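Local coordinates for protein AA10A (Thermobifida fusca, PDB 5UIZ) that is a copper-dependent lytic polysaccharide monooxygenase of family AA10, which probably cleaves cellulose oxidatively, at residues 133-138 with 186-191. Sequence-based numbering, arbitrary orientation.
Sequences TFTIHL and QFTVHA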
loop_
_atom_site.group_PDB
_atom_site.type_symbol
_atom_site.label_atom_id
_atom_site.label_comp_id
_atom_site.label_asym_id
_atom_site.label_seq_id
_atom_site.Cartn_x
_atom_site.Cartn_y
_atom_site.Cartn_z
ATOM N N THR A 133 -15.463 -0.279 9.239
ATOM C CA THR A 133 -15.626 0.967 8.513
ATOM C C THR A 133 -14.460 1.821 8.927
ATOM O O THR A 133 -14.256 1.994 10.108
ATOM C CB THR A 133 -16.974 1.597 8.863
ATOM O OG1 THR A 133 -17.987 0.737 8.311
ATOM C CG2 THR A 133 -17.105 2.977 8.299
ATOM N N PHE A 134 -13.665 2.282 7.955
ATOM C CA PHE A 134 -12.472 3.072 8.251
ATOM C C PHE A 134 -12.259 4.078 7.153
ATOM O O PHE A 134 -12.880 3.982 6.065
ATOM C CB PHE A 134 -11.234 2.183 8.456
ATOM C CG PHE A 134 -10.845 1.373 7.248
ATOM C CD1 PHE A 134 -11.451 0.151 6.990
ATOM C CD2 PHE A 134 -9.882 1.831 6.379
ATOM C CE1 PHE A 134 -11.123 -0.586 5.869
ATOM C CE2 PHE A 134 -9.554 1.096 5.246
ATOM C CZ PHE A 134 -10.178 -0.113 4.989
ATOM N N THR A 135 -11.412 5.054 7.463
ATOM C CA THR A 135 -11.068 6.152 6.548
ATOM C C THR A 135 -9.696 5.956 5.903
ATOM O O THR A 135 -8.698 5.654 6.542
ATOM C CB THR A 135 -11.130 7.533 7.285
ATOM O OG1 THR A 135 -12.475 7.748 7.763
ATOM C CG2 THR A 135 -10.739 8.692 6.360
ATOM N N ILE A 136 -9.658 6.163 4.602
ATOM C CA ILE A 136 -8.428 6.210 3.882
ATOM C C ILE A 136 -8.035 7.654 3.728
ATOM O O ILE A 136 -8.793 8.442 3.168
ATOM C CB ILE A 136 -8.571 5.587 2.512
ATOM C CG1 ILE A 136 -9.066 4.127 2.674
ATOM C CG2 ILE A 136 -7.269 5.747 1.736
ATOM C CD1 ILE A 136 -8.285 3.035 1.969
ATOM N N HIS A 137 -6.836 7.991 4.201
ATOM C CA HIS A 137 -6.279 9.335 4.037
ATOM C C HIS A 137 -5.005 9.258 3.140
ATOM O O HIS A 137 -3.978 8.625 3.477
ATOM C CB HIS A 137 -6.014 9.913 5.421
ATOM C CG HIS A 137 -5.248 11.171 5.415
ATOM N ND1 HIS A 137 -4.512 11.577 6.500
ATOM C CD2 HIS A 137 -5.083 12.115 4.455
ATOM C CE1 HIS A 137 -3.942 12.732 6.213
ATOM N NE2 HIS A 137 -4.242 13.062 4.966
ATOM N N LEU A 138 -5.120 9.898 2.000
ATOM C CA LEU A 138 -4.088 9.972 1.020
ATOM C C LEU A 138 -3.497 11.350 1.147
ATOM O O LEU A 138 -4.215 12.340 1.348
ATOM C CB LEU A 138 -4.683 9.789 -0.396
ATOM C CG LEU A 138 -3.575 9.686 -1.472
ATOM C CD1 LEU A 138 -3.325 8.204 -1.734
ATOM C CD2 LEU A 138 -3.811 10.420 -2.775
ATOM N N GLN A 186 -9.485 12.271 1.512
ATOM C CA GLN A 186 -9.948 11.196 2.371
ATOM C C GLN A 186 -11.371 10.800 2.115
ATOM O O GLN A 186 -12.151 11.615 1.676
ATOM C CB GLN A 186 -9.760 11.551 3.830
ATOM C CG GLN A 186 -10.654 12.665 4.326
ATOM C CD GLN A 186 -10.461 12.898 5.789
ATOM O OE1 GLN A 186 -9.348 12.778 6.265
ATOM N NE2 GLN A 186 -11.542 13.255 6.516
ATOM N N PHE A 187 -11.660 9.533 2.379
ATOM C CA PHE A 187 -12.982 8.925 2.158
ATOM C C PHE A 187 -13.085 7.654 3.011
ATOM O O PHE A 187 -12.081 7.056 3.351
ATOM C CB PHE A 187 -13.218 8.598 0.689
ATOM C CG PHE A 187 -12.152 7.732 0.070
ATOM C CD1 PHE A 187 -12.269 6.355 0.088
ATOM C CD2 PHE A 187 -11.053 8.293 -0.537
ATOM C CE1 PHE A 187 -11.292 5.560 -0.484
ATOM C CE2 PHE A 187 -10.072 7.513 -1.079
ATOM C CZ PHE A 187 -10.195 6.129 -1.039
ATOM N N THR A 188 -14.294 7.282 3.344
ATOM C CA THR A 188 -14.598 6.203 4.261
ATOM C C THR A 188 -15.046 4.987 3.458
ATOM O O THR A 188 -15.771 5.113 2.488
ATOM C CB THR A 188 -15.727 6.640 5.224
ATOM O OG1 THR A 188 -15.389 7.912 5.784
ATOM C CG2 THR A 188 -15.923 5.643 6.341
ATOM N N VAL A 189 -14.564 3.809 3.842
ATOM C CA VAL A 189 -14.859 2.594 3.124
ATOM C C VAL A 189 -15.364 1.624 4.184
ATOM O O VAL A 189 -15.108 1.792 5.357
ATOM C CB VAL A 189 -13.636 2.031 2.410
ATOM C CG1 VAL A 189 -12.908 3.098 1.617
ATOM C CG2 VAL A 189 -12.690 1.369 3.373
ATOM N N HIS A 190 -16.075 0.610 3.741
ATOM C CA HIS A 190 -16.535 -0.412 4.608
ATOM C C HIS A 190 -16.057 -1.713 4.057
ATOM O O HIS A 190 -16.276 -2.001 2.868
ATOM C CB HIS A 190 -18.072 -0.417 4.703
ATOM C CG HIS A 190 -18.567 -1.546 5.518
ATOM N ND1 HIS A 190 -18.385 -1.594 6.885
ATOM C CD2 HIS A 190 -19.088 -2.737 5.162
ATOM C CE1 HIS A 190 -18.864 -2.730 7.352
ATOM N NE2 HIS A 190 -19.254 -3.462 6.322
ATOM N N ALA A 191 -15.412 -2.514 4.912
ATOM C CA ALA A 191 -14.915 -3.837 4.485
ATOM C C ALA A 191 -15.618 -4.907 5.284
ATOM O O ALA A 191 -15.237 -5.164 6.427
ATOM C CB ALA A 191 -13.421 -3.953 4.692
#
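Val189 CG2 sits over one face of the Phe134 ring, 3.6 Å from its centroid and displaced toward the CZ rim, a close CH-pi contact. Chi1 of Phe134 (62°) sets CG between the backbone N and the carbonyl carbon, and the ring comes nearer the other strand; Ala191 CB meets the ring's edge. In the next hydrogen-bonded antiparallel pair, Ile136 with Phe187, the aromatic changes strand: Ile136 CB lies over a face of the Phe187 ring, 3.9 Å from CZ. Beta-branched aliphatics suit this inner face, favouring extended backbone and setting a methyl or CB against a ring; Val200 and Val151 of the facing sheet pack here, in the beta-sandwich core. An alanine in place of Phe134 would probably leave Val189 CG2 without its aromatic partner and open a gap toward Val200. Paired backbone N-H and C=O groups join both pairs. Threonine (Thr133, Thr135, Thr188) suits the outer face, its beta branch favouring extended backbone while the hydroxyl can face solvent. At the polar edge Thr133 OG1 meets His190 ND1 in the imidazole plane at 2.8 Å, a hydrogen bond that would restrain the ring's rotation. The two faces thus differ in chemistry, aromatic and aliphatic groups inward, hydroxyls and imidazole outward.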